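Local coordinates for protein beta-glucuronidase (uncultured Clostridium sp., PDB 6U7J) that hydrolyses beta-glucuronides as a family 2 glycosyl hydrolase of a gut microbe, and probably reactivates estrogens by freeing them from glucuronic acid, at residues 27-32 against 50-55; 75-80 against 141-146; 85-90 against 132-137; 306-311 against 342-347. One frame throughout, in Å; residues are numbered along the deposited sequence.

Contact 1. Residues 27-32 against 50-55; sequences IWKFKR and EDVIDM
E50 meets the other strand through its backbone: its O takes a bond from K31 NZ at 2.6 Å, the amine standing above the carbonyl plane. The K31 chain gets there with CG anti to the backbone N (chi1 -177°) and a bend at chi3, and a water that accepts from both K31 NZ and E50 N closes the link. At D51, where the backbone turns with positive phi, O lies 3.1 Å from K31 CD. V52 sets CG2 across the aliphatic part of K29, 3.7 Å from its CD. From I53 on, the chain is a strand: I53 N bonds to F30 O at 2.9 Å, and the I53 side chain runs beside F30's, CG1 4.0 Å from F30 CD1. D54 turns to the other side, next to K29, whose NZ reaches D54 OD1 at 2.9 Å on the syn lone pair in a salt bridge; OD2 pairs with K355 of a second subunit, so one carboxylate ties together strand and interface. M55 closes the run with two backbone bonds to W28, W28 N to M55 O being the straighter. Its side chain, bent at chi2 and chi3, swings CE over the centre of the F30 ring, 3.9 Å from the centroid, in a CH-pi contact, while Y79 meets F30 edge-to-face. This is an antiparallel strand pair in the beta-sandwich of the family 2 sugar-binding domain.

Contact 2. Residues 75-80 against 141-146; sequences GWVWYE and VAVGNI
Two indoles lie flat on the neighbouring strand, at the non-hydrogen-bonded pairs of an antiparallel ladder in the sheet of the sugar-binding domain. W76 and W78 leave the backbone the same way, CG anti to the carbonyl carbon (chi1 -67° in both), and each folds over the residue directly across. The six-membered ring of W76 lies on G144, with CA 3.6 Å from its centroid; with no side chain on G144, the ring comes down until W76 CE3 is 3.2 Å from G144 N. W78 does the same to A142, whose CB stands 3.6 Å from the ring centroid, close to the normal. F40 meets both indoles edge-to-face. The opposite face carries V77, Y79, V141 and V143: V77 CG2 lies beside V143 CB, and Y79 crosses V143 obliquely, its CD2 3.7 Å from V143 CG2. V77 with V143 and Y79 with V141 each exchange two nearly straight backbone hydrogen bonds. At the ladder's end N145 holds G75 twice: its N gives to G75 O, and its OD1 accepts G75 N at 3.0 Å, from above the amide plane. Its ND2 is held by H73 O, and a water donates to G75 O and V143 O.

Contact 3. Residues 85-90 against 132-137; sequences VPRLWK and ANEGEN
The last rung of the antiparallel ladder between strands 76-85 and 135-144 is V85 with G135, a hydrogen-bonded pair. G135 N gives to V85 O at 2.8 Å on a lone pair, whereas V85 N reaches G135 O at 3.0 Å from above the carbonyl plane. G135 has positive phi (79°), turning the chain into the strand out of the 132-134 loop. That loop is pinned by N137, whose amide grips the backbone of N133 from both ends: ND2 to N133 O at 2.8 Å, nearly straight, and N133 N to N137 OD1 at 2.9 Å. V85 CG2, anti to the carbonyl carbon, lies on this cross-link, 3.3 Å from N133 O and 4.0 Å from A132 CB. The rung lies at an end of the beta-sandwich sheet. Beyond V85 the chain passes through P86 into a 3-10 turn at 87-89 that packs on a second subunit. The extended E134 side chain crosses R87 obliquely and touches its aliphatic part, OE2 lying 3.1 Å from R87 CG, yet the charged ends stay apart, R87 NE being 5.0 Å from E134 OE2. The guanidinium instead bonds through NH2 to Q273 O of the second subunit.

Contact 4. Residues 306-311 against 342-347; sequences KHEDSD and YPYAEE
Y342 OH is the tight spot. H307 ND1 stands 2.5 Å from it in a very short, nearly straight hydrogen bond, E308 N donates to it at 2.9 Å, and K315 NZ is a third partner, so three groups grip one phenol oxygen. The lysine may make the phenol more acidic. The imidazole meets the hydroxyl edge-on, the two rings rim to rim. Alongside, Y344 drives its tip into the backbone, OH lying 2.9 Å from K306 C. Both segments follow parallel strands of the TIM barrel, 297-305 and 336-338, at their C-terminal ends, the side on which such barrels carry their active sites. E308 runs past Y344 in the opposite direction, its CG over one face of the phenol ring, 4.1 Å from the centroid, and its carboxylate turned just 14° from the ring plane. OE2 then takes A345 N at 2.9 Å, from above the carboxylate plane; A345 is the N-cap residue of helix 346-355. The carboxylate has a second partner in R186, which OE1 meets in a salt bridge. The looser side begins at E308, the one touching residue that is partly exposed: its CB comes no nearer than 4.1 Å to Y342 CE2. Past E308, the 309-311 chain leaves Y342-E347 altogether, with D309 and D311 both paired to R575 and D311 packing on E576 of a second subunit.

Overall arrangement
Contacts 1 and 2 are neighbours in one sheet, their centres 11 Å apart, joined where strand 20-32 pairs with strand 76-85: K31 O lies 2.7 Å from W78 N and K29 O 2.8 Å from E80 N. Contact 3 sits at the far end of the two strands that contact 2 pairs, about 26 Å away between centres. Contacts 1 and 3 both touch a second subunit, whereas no other chain touches contact 2. Contact 4 belongs to the TIM barrel instead, about 20 Å from contact 2 between centres. It lies on the barrel face where catalysis is expected and beside a bound calcium ion, about 4 Å from the A345 side chain.

Contact 1. Residues 27-32 against 50-55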
# COMPACT_ATOMS: atom_id res chain seq x y z
N ILE B 27 -6.51 2.91 -33.86
CA ILE B 27 -7.73 2.38 -33.26
C ILE B 27 -8.47 1.59 -34.33
O ILE B 27 -8.74 2.11 -35.42
CB ILE B 27 -8.60 3.52 -32.70
CG1 ILE B 27 -7.79 4.40 -31.75
CG2 ILE B 27 -9.81 2.95 -32.04
CD1 ILE B 27 -7.10 3.66 -30.65
N TRP B 28 -8.76 0.32 -34.04
CA TRP B 28 -9.55 -0.54 -34.90
C TRP B 28 -10.95 -0.73 -34.32
O TRP B 28 -11.20 -0.44 -33.15
CB TRP B 28 -8.90 -1.93 -35.05
CG TRP B 28 -7.56 -1.98 -35.71
CD1 TRP B 28 -6.51 -1.12 -35.54
CD2 TRP B 28 -7.12 -2.97 -36.65
NE1 TRP B 28 -5.44 -1.53 -36.32
CE2 TRP B 28 -5.79 -2.66 -37.00
CE3 TRP B 28 -7.72 -4.10 -37.22
CZ2 TRP B 28 -5.05 -3.43 -37.91
CZ3 TRP B 28 -7.00 -4.86 -38.11
CH2 TRP B 28 -5.67 -4.52 -38.45
N LYS B 29 -11.85 -1.28 -35.13
CA LYS B 29 -13.15 -1.72 -34.64
C LYS B 29 -13.05 -3.17 -34.19
O LYS B 29 -12.23 -3.94 -34.71
CB LYS B 29 -14.23 -1.56 -35.70
CG LYS B 29 -14.44 -0.11 -36.15
CD LYS B 29 -14.80 0.74 -34.93
CE LYS B 29 -14.96 2.22 -35.27
NZ LYS B 29 -15.63 2.97 -34.15
N PHE B 30 -13.90 -3.54 -33.24
CA PHE B 30 -13.71 -4.79 -32.52
C PHE B 30 -15.04 -5.31 -32.01
O PHE B 30 -15.89 -4.55 -31.55
CB PHE B 30 -12.73 -4.55 -31.35
CG PHE B 30 -12.52 -5.73 -30.44
CD1 PHE B 30 -13.46 -6.07 -29.46
CD2 PHE B 30 -11.31 -6.44 -30.49
CE1 PHE B 30 -13.23 -7.13 -28.59
CE2 PHE B 30 -11.07 -7.49 -29.62
CZ PHE B 30 -12.03 -7.84 -28.66
N LYS B 31 -15.18 -6.63 -32.04
CA LYS B 31 -16.34 -7.32 -31.52
C LYS B 31 -15.92 -8.73 -31.14
O LYS B 31 -15.11 -9.34 -31.85
CB LYS B 31 -17.47 -7.36 -32.56
CG LYS B 31 -18.75 -7.99 -32.06
CD LYS B 31 -19.96 -7.57 -32.92
CE LYS B 31 -19.92 -8.20 -34.28
NZ LYS B 31 -21.20 -7.94 -35.01
N ARG B 32 -16.47 -9.25 -30.05
CA ARG B 32 -16.21 -10.63 -29.69
C ARG B 32 -17.37 -11.52 -30.13
O ARG B 32 -18.49 -11.07 -30.33
CB ARG B 32 -15.99 -10.75 -28.18
CG ARG B 32 -17.22 -10.71 -27.36
CD ARG B 32 -16.95 -11.22 -25.95
NE ARG B 32 -17.92 -10.65 -25.03
CZ ARG B 32 -19.01 -11.27 -24.60
NH1 ARG B 32 -19.27 -12.50 -24.99
NH2 ARG B 32 -19.84 -10.64 -23.76
N GLU B 50 -20.53 -4.85 -37.46
CA GLU B 50 -21.60 -4.07 -36.83
C GLU B 50 -21.58 -4.30 -35.32
O GLU B 50 -21.14 -5.35 -34.84
CB GLU B 50 -22.98 -4.45 -37.38
CG GLU B 50 -23.27 -3.89 -38.76
CD GLU B 50 -24.37 -4.64 -39.50
OE1 GLU B 50 -25.30 -5.16 -38.85
OE2 GLU B 50 -24.29 -4.71 -40.76
N ASP B 51 -22.13 -3.33 -34.59
CA ASP B 51 -22.16 -3.34 -33.12
C ASP B 51 -20.76 -3.60 -32.54
O ASP B 51 -20.48 -4.63 -31.93
CB ASP B 51 -23.17 -4.37 -32.59
CG ASP B 51 -24.53 -4.27 -33.29
OD1 ASP B 51 -24.87 -5.21 -34.04
OD2 ASP B 51 -25.25 -3.27 -33.08
N VAL B 52 -19.89 -2.61 -32.75
CA VAL B 52 -18.47 -2.74 -32.43
C VAL B 52 -18.09 -1.71 -31.35
O VAL B 52 -18.83 -0.77 -31.07
CB VAL B 52 -17.59 -2.56 -33.67
CG1 VAL B 52 -17.88 -3.64 -34.68
CG2 VAL B 52 -17.83 -1.19 -34.26
N ILE B 53 -16.91 -1.92 -30.77
CA ILE B 53 -16.25 -0.94 -29.92
C ILE B 53 -14.88 -0.63 -30.52
O ILE B 53 -14.43 -1.30 -31.45
CB ILE B 53 -16.12 -1.41 -28.46
CG1 ILE B 53 -15.27 -2.68 -28.38
CG2 ILE B 53 -17.49 -1.66 -27.84
CD1 ILE B 53 -14.97 -3.12 -26.94
N ASP B 54 -14.22 0.40 -29.99
CA ASP B 54 -12.84 0.72 -30.36
C ASP B 54 -11.85 -0.16 -29.61
O ASP B 54 -12.05 -0.51 -28.44
CB ASP B 54 -12.51 2.17 -30.03
CG ASP B 54 -13.37 3.14 -30.79
OD1 ASP B 54 -13.81 2.80 -31.90
OD2 ASP B 54 -13.62 4.24 -30.27
N MET B 55 -10.75 -0.50 -30.28
CA MET B 55 -9.71 -1.30 -29.68
C MET B 55 -8.36 -0.87 -30.25
O MET B 55 -8.22 -0.79 -31.48
CB MET B 55 -9.93 -2.80 -29.91
CG MET B 55 -8.96 -3.70 -29.10
SD MET B 55 -9.23 -3.67 -27.29
CE MET B 55 -10.95 -4.06 -27.11
O HOH W 1 -21.06 -8.01 -37.79

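Contact 2. Residues 75-80 against 141-146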
# COMPACT_ATOMS: atom_id res chain seq x y z
N GLY B 75 -12.32 -18.17 -26.85
CA GLY B 75 -12.71 -18.29 -28.25
C GLY B 75 -12.15 -17.23 -29.18
O GLY B 75 -10.96 -16.87 -29.10
N TRP B 76 -13.01 -16.68 -30.04
CA TRP B 76 -12.59 -15.80 -31.12
C TRP B 76 -13.15 -14.39 -30.94
O TRP B 76 -14.26 -14.20 -30.44
CB TRP B 76 -13.03 -16.34 -32.49
CG TRP B 76 -12.33 -17.61 -32.86
CD1 TRP B 76 -12.66 -18.88 -32.48
CD2 TRP B 76 -11.15 -17.74 -33.67
NE1 TRP B 76 -11.76 -19.79 -33.00
CE2 TRP B 76 -10.83 -19.10 -33.73
CE3 TRP B 76 -10.34 -16.82 -34.34
CZ2 TRP B 76 -9.73 -19.58 -34.46
CZ3 TRP B 76 -9.24 -17.28 -35.04
CH2 TRP B 76 -8.95 -18.66 -35.10
N VAL B 77 -12.37 -13.41 -31.41
CA VAL B 77 -12.81 -12.03 -31.51
C VAL B 77 -12.49 -11.54 -32.92
O VAL B 77 -11.74 -12.18 -33.66
CB VAL B 77 -12.17 -11.12 -30.45
CG1 VAL B 77 -12.47 -11.66 -29.04
CG2 VAL B 77 -10.65 -11.01 -30.66
N TRP B 78 -13.03 -10.37 -33.25
CA TRP B 78 -12.99 -9.84 -34.61
C TRP B 78 -12.51 -8.40 -34.57
O TRP B 78 -13.09 -7.56 -33.88
CB TRP B 78 -14.38 -9.93 -35.26
CG TRP B 78 -14.75 -11.35 -35.47
CD1 TRP B 78 -15.30 -12.20 -34.55
CD2 TRP B 78 -14.55 -12.11 -36.66
NE1 TRP B 78 -15.46 -13.46 -35.11
CE2 TRP B 78 -15.01 -13.42 -36.40
CE3 TRP B 78 -14.01 -11.82 -37.92
CZ2 TRP B 78 -14.96 -14.44 -37.36
CZ3 TRP B 78 -13.98 -12.82 -38.88
CH2 TRP B 78 -14.45 -14.11 -38.59
N TYR B 79 -11.43 -8.13 -35.30
CA TYR B 79 -10.92 -6.79 -35.51
C TYR B 79 -11.17 -6.37 -36.95
O TYR B 79 -11.14 -7.20 -37.86
CB TYR B 79 -9.41 -6.72 -35.28
CG TYR B 79 -8.89 -6.83 -33.86
CD1 TYR B 79 -8.34 -5.73 -33.22
CD2 TYR B 79 -8.89 -8.05 -33.18
CE1 TYR B 79 -7.82 -5.81 -31.94
CE2 TYR B 79 -8.37 -8.14 -31.89
CZ TYR B 79 -7.84 -7.02 -31.28
OH TYR B 79 -7.32 -7.07 -30.01
N GLU B 80 -11.33 -5.06 -37.16
CA GLU B 80 -11.48 -4.57 -38.52
C GLU B 80 -10.98 -3.14 -38.62
O GLU B 80 -11.18 -2.34 -37.70
CB GLU B 80 -12.94 -4.63 -38.97
CG GLU B 80 -13.17 -4.16 -40.37
CD GLU B 80 -14.54 -4.58 -40.86
OE1 GLU B 80 -14.64 -5.69 -41.44
OE2 GLU B 80 -15.52 -3.84 -40.62
N VAL B 141 -9.66 -9.16 -39.21
CA VAL B 141 -8.77 -10.12 -38.58
C VAL B 141 -9.53 -10.84 -37.47
O VAL B 141 -9.91 -10.22 -36.48
CB VAL B 141 -7.51 -9.46 -38.00
CG1 VAL B 141 -6.66 -10.50 -37.29
CG2 VAL B 141 -6.71 -8.76 -39.10
N ALA B 142 -9.75 -12.14 -37.64
CA ALA B 142 -10.27 -12.97 -36.56
C ALA B 142 -9.10 -13.44 -35.70
O ALA B 142 -8.09 -13.91 -36.23
CB ALA B 142 -11.05 -14.17 -37.09
N VAL B 143 -9.25 -13.30 -34.38
CA VAL B 143 -8.20 -13.58 -33.40
C VAL B 143 -8.75 -14.59 -32.40
O VAL B 143 -9.76 -14.32 -31.75
CB VAL B 143 -7.74 -12.29 -32.68
CG1 VAL B 143 -6.68 -12.59 -31.60
CG2 VAL B 143 -7.21 -11.26 -33.68
N GLY B 144 -8.10 -15.74 -32.29
CA GLY B 144 -8.56 -16.81 -31.42
C GLY B 144 -7.54 -17.13 -30.35
O GLY B 144 -6.33 -17.14 -30.62
N ASN B 145 -8.01 -17.41 -29.13
CA ASN B 145 -7.12 -17.58 -27.99
C ASN B 145 -7.10 -18.99 -27.41
O ASN B 145 -6.53 -19.20 -26.33
CB ASN B 145 -7.46 -16.58 -26.89
CG ASN B 145 -8.83 -16.83 -26.27
OD1 ASN B 145 -9.40 -17.91 -26.39
ND2 ASN B 145 -9.35 -15.81 -25.60
N ILE B 146 -7.70 -19.95 -28.08
CA ILE B 146 -7.80 -21.30 -27.54
C ILE B 146 -6.48 -22.04 -27.72
O ILE B 146 -5.84 -21.96 -28.77
CB ILE B 146 -8.97 -22.04 -28.21
CG1 ILE B 146 -10.27 -21.41 -27.73
CG2 ILE B 146 -8.93 -23.53 -27.90
CD1 ILE B 146 -11.47 -21.88 -28.45
O HOH W 2 -9.46 -14.20 -28.78

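Contact 3. Residues 85-90 against 132-137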
# COMPACT_ATOMS: atom_id res chain seq x y z
N VAL B 85 -4.16 1.89 -50.44
CA VAL B 85 -3.01 1.72 -51.31
C VAL B 85 -2.86 2.99 -52.14
O VAL B 85 -3.80 3.33 -52.89
CB VAL B 85 -3.14 0.47 -52.22
CG1 VAL B 85 -1.84 0.27 -53.02
CG2 VAL B 85 -3.43 -0.77 -51.40
N PRO B 86 -1.75 3.70 -52.04
CA PRO B 86 -1.57 4.90 -52.86
C PRO B 86 -1.45 4.56 -54.34
O PRO B 86 -1.02 3.45 -54.71
CB PRO B 86 -0.25 5.51 -52.33
CG PRO B 86 0.12 4.69 -51.10
CD PRO B 86 -0.54 3.36 -51.27
N ARG B 87 -1.85 5.51 -55.19
CA ARG B 87 -1.55 5.43 -56.61
C ARG B 87 -0.06 5.20 -56.84
O ARG B 87 0.33 4.38 -57.67
CB ARG B 87 -1.97 6.72 -57.33
CG ARG B 87 -3.41 6.73 -57.80
CD ARG B 87 -3.70 7.91 -58.70
NE ARG B 87 -3.34 9.17 -58.06
CZ ARG B 87 -4.23 10.05 -57.62
NH1 ARG B 87 -5.53 9.82 -57.76
NH2 ARG B 87 -3.81 11.18 -57.05
N LEU B 88 0.78 5.89 -56.07
CA LEU B 88 2.23 5.84 -56.27
C LEU B 88 2.84 4.47 -55.99
O LEU B 88 4.03 4.28 -56.28
CB LEU B 88 2.88 6.91 -55.42
CG LEU B 88 2.34 8.29 -55.83
CD1 LEU B 88 2.81 9.39 -54.93
CD2 LEU B 88 2.74 8.58 -57.28
N TRP B 89 2.09 3.51 -55.46
CA TRP B 89 2.55 2.14 -55.29
C TRP B 89 2.08 1.22 -56.42
O TRP B 89 2.24 0.00 -56.32
CB TRP B 89 2.07 1.57 -53.94
CG TRP B 89 2.77 2.11 -52.72
CD1 TRP B 89 3.51 3.25 -52.63
CD2 TRP B 89 2.79 1.52 -51.41
NE1 TRP B 89 3.98 3.42 -51.35
CE2 TRP B 89 3.56 2.37 -50.58
CE3 TRP B 89 2.23 0.37 -50.85
CZ2 TRP B 89 3.79 2.10 -49.23
CZ3 TRP B 89 2.45 0.11 -49.50
CH2 TRP B 89 3.23 0.97 -48.71
N LYS B 90 1.50 1.80 -57.47
CA LYS B 90 0.86 1.13 -58.60
C LYS B 90 1.45 -0.21 -59.00
O LYS B 90 0.74 -1.23 -59.04
CB LYS B 90 0.88 2.07 -59.81
CG LYS B 90 0.06 1.58 -60.99
CD LYS B 90 -0.07 2.67 -62.04
CE LYS B 90 1.18 2.74 -62.92
NZ LYS B 90 1.59 4.14 -63.21
N ALA B 132 -5.28 -6.33 -53.53
CA ALA B 132 -5.68 -5.07 -52.93
C ALA B 132 -6.03 -4.07 -54.02
O ALA B 132 -5.39 -4.03 -55.08
CB ALA B 132 -4.58 -4.52 -52.03
N ASN B 133 -7.06 -3.27 -53.78
CA ASN B 133 -7.42 -2.21 -54.70
C ASN B 133 -6.60 -0.97 -54.41
O ASN B 133 -6.17 -0.73 -53.28
CB ASN B 133 -8.91 -1.84 -54.60
CG ASN B 133 -9.77 -3.01 -54.20
OD1 ASN B 133 -9.73 -4.07 -54.82
ND2 ASN B 133 -10.57 -2.82 -53.15
N GLU B 134 -6.41 -0.16 -55.45
CA GLU B 134 -5.97 1.21 -55.25
C GLU B 134 -7.00 1.95 -54.41
O GLU B 134 -8.21 1.77 -54.57
CB GLU B 134 -5.78 1.90 -56.60
CG GLU B 134 -5.18 3.29 -56.51
CD GLU B 134 -5.03 3.93 -57.88
OE1 GLU B 134 -4.12 3.53 -58.64
OE2 GLU B 134 -5.83 4.85 -58.20
N GLY B 135 -6.52 2.78 -53.49
CA GLY B 135 -7.44 3.41 -52.57
C GLY B 135 -7.87 2.49 -51.45
O GLY B 135 -7.09 1.66 -50.98
N GLU B 136 -9.14 2.61 -51.05
CA GLU B 136 -9.63 2.03 -49.80
C GLU B 136 -9.78 0.51 -49.88
O GLU B 136 -10.27 -0.03 -50.87
CB GLU B 136 -10.98 2.67 -49.47
CG GLU B 136 -11.70 2.05 -48.31
CD GLU B 136 -12.45 3.08 -47.48
OE1 GLU B 136 -11.80 4.03 -46.98
OE2 GLU B 136 -13.68 2.92 -47.33
N ASN B 137 -9.33 -0.16 -48.82
CA ASN B 137 -9.51 -1.60 -48.62
C ASN B 137 -10.04 -1.85 -47.20
O ASN B 137 -9.89 -1.01 -46.31
CB ASN B 137 -8.19 -2.37 -48.83
CG ASN B 137 -7.71 -2.34 -50.28
OD1 ASN B 137 -7.87 -3.32 -51.01
ND2 ASN B 137 -7.14 -1.22 -50.70

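Contact 4. Residues 306-311 against 342-347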
# COMPACT_ATOMS: atom_id res chain seq x y z
N LYS B 306 12.25 -12.32 -18.53
CA LYS B 306 11.29 -11.23 -18.50
C LYS B 306 9.89 -11.74 -18.89
O LYS B 306 9.58 -12.93 -18.77
CB LYS B 306 11.79 -10.09 -19.41
CG LYS B 306 13.04 -9.35 -18.88
CD LYS B 306 13.57 -8.30 -19.89
CE LYS B 306 13.03 -6.89 -19.61
NZ LYS B 306 11.51 -6.82 -19.61
N HIS B 307 9.04 -10.82 -19.33
CA HIS B 307 7.76 -11.14 -19.94
C HIS B 307 7.39 -9.94 -20.77
O HIS B 307 7.89 -8.83 -20.53
CB HIS B 307 6.66 -11.43 -18.90
CG HIS B 307 6.40 -12.88 -18.65
ND1 HIS B 307 6.00 -13.76 -19.64
CD2 HIS B 307 6.47 -13.61 -17.51
CE1 HIS B 307 5.85 -14.97 -19.12
NE2 HIS B 307 6.14 -14.91 -17.83
N GLU B 308 6.53 -10.15 -21.76
CA GLU B 308 5.92 -9.02 -22.44
C GLU B 308 4.60 -8.78 -21.72
O GLU B 308 3.62 -9.52 -21.88
CB GLU B 308 5.77 -9.30 -23.94
CG GLU B 308 7.14 -9.21 -24.65
CD GLU B 308 7.04 -9.29 -26.17
OE1 GLU B 308 6.25 -10.13 -26.68
OE2 GLU B 308 7.75 -8.51 -26.86
N ASP B 309 4.60 -7.75 -20.87
CA ASP B 309 3.53 -7.50 -19.92
C ASP B 309 3.69 -6.10 -19.35
O ASP B 309 4.80 -5.72 -18.95
CB ASP B 309 3.55 -8.53 -18.78
CG ASP B 309 2.58 -8.19 -17.66
OD1 ASP B 309 2.89 -7.30 -16.84
OD2 ASP B 309 1.51 -8.81 -17.59
N SER B 310 2.61 -5.32 -19.32
CA SER B 310 2.58 -4.05 -18.61
C SER B 310 1.13 -3.68 -18.37
O SER B 310 0.21 -4.34 -18.88
CB SER B 310 3.31 -2.94 -19.37
OG SER B 310 2.66 -2.69 -20.60
N ASP B 311 0.92 -2.62 -17.58
CA ASP B 311 -0.44 -2.21 -17.25
C ASP B 311 -1.22 -1.86 -18.52
O ASP B 311 -0.67 -1.39 -19.51
CB ASP B 311 -0.43 -1.01 -16.31
CG ASP B 311 0.04 -1.37 -14.89
OD1 ASP B 311 -0.13 -2.52 -14.45
OD2 ASP B 311 0.58 -0.47 -14.21
N TYR B 342 8.37 -17.33 -24.72
CA TYR B 342 7.96 -17.03 -26.10
C TYR B 342 8.92 -16.00 -26.69
O TYR B 342 9.56 -15.25 -25.95
CB TYR B 342 6.52 -16.49 -26.13
CG TYR B 342 6.23 -15.53 -25.00
CD1 TYR B 342 5.58 -15.94 -23.84
CD2 TYR B 342 6.63 -14.21 -25.08
CE1 TYR B 342 5.34 -15.06 -22.78
CE2 TYR B 342 6.40 -13.32 -24.03
CZ TYR B 342 5.76 -13.75 -22.89
OH TYR B 342 5.53 -12.85 -21.87
N PRO B 343 9.01 -15.95 -28.01
CA PRO B 343 9.79 -14.88 -28.65
C PRO B 343 9.20 -13.50 -28.38
O PRO B 343 7.98 -13.33 -28.30
CB PRO B 343 9.72 -15.22 -30.15
CG PRO B 343 9.42 -16.69 -30.19
CD PRO B 343 8.59 -16.99 -28.97
N TYR B 344 10.07 -12.51 -28.23
CA TYR B 344 9.65 -11.14 -28.04
C TYR B 344 9.58 -10.42 -29.38
O TYR B 344 9.98 -10.95 -30.42
CB TYR B 344 10.61 -10.41 -27.08
CG TYR B 344 10.60 -10.91 -25.64
CD1 TYR B 344 9.69 -11.89 -25.22
CD2 TYR B 344 11.50 -10.41 -24.70
CE1 TYR B 344 9.68 -12.35 -23.91
CE2 TYR B 344 11.51 -10.87 -23.37
CZ TYR B 344 10.59 -11.84 -22.99
OH TYR B 344 10.59 -12.31 -21.69
N ALA B 345 9.04 -9.20 -29.36
CA ALA B 345 8.99 -8.37 -30.54
C ALA B 345 10.40 -8.15 -31.08
O ALA B 345 11.38 -8.09 -30.33
CB ALA B 345 8.33 -7.03 -30.22
N GLU B 346 10.51 -8.03 -32.40
CA GLU B 346 11.82 -7.82 -33.01
C GLU B 346 12.44 -6.51 -32.56
O GLU B 346 13.67 -6.40 -32.50
CB GLU B 346 11.70 -7.85 -34.54
CG GLU B 346 11.02 -9.09 -35.02
CD GLU B 346 11.07 -9.24 -36.51
OE1 GLU B 346 12.20 -9.40 -37.05
OE2 GLU B 346 9.97 -9.20 -37.13
N GLU B 347 11.61 -5.50 -32.26
CA GLU B 347 12.14 -4.24 -31.74
C GLU B 347 13.01 -4.46 -30.51
O GLU B 347 14.07 -3.85 -30.37
CB GLU B 347 10.98 -3.28 -31.40
CG GLU B 347 10.27 -2.67 -32.60
CD GLU B 347 9.36 -3.66 -33.30
OE1 GLU B 347 9.14 -4.76 -32.74
OE2 GLU B 347 8.87 -3.35 -34.41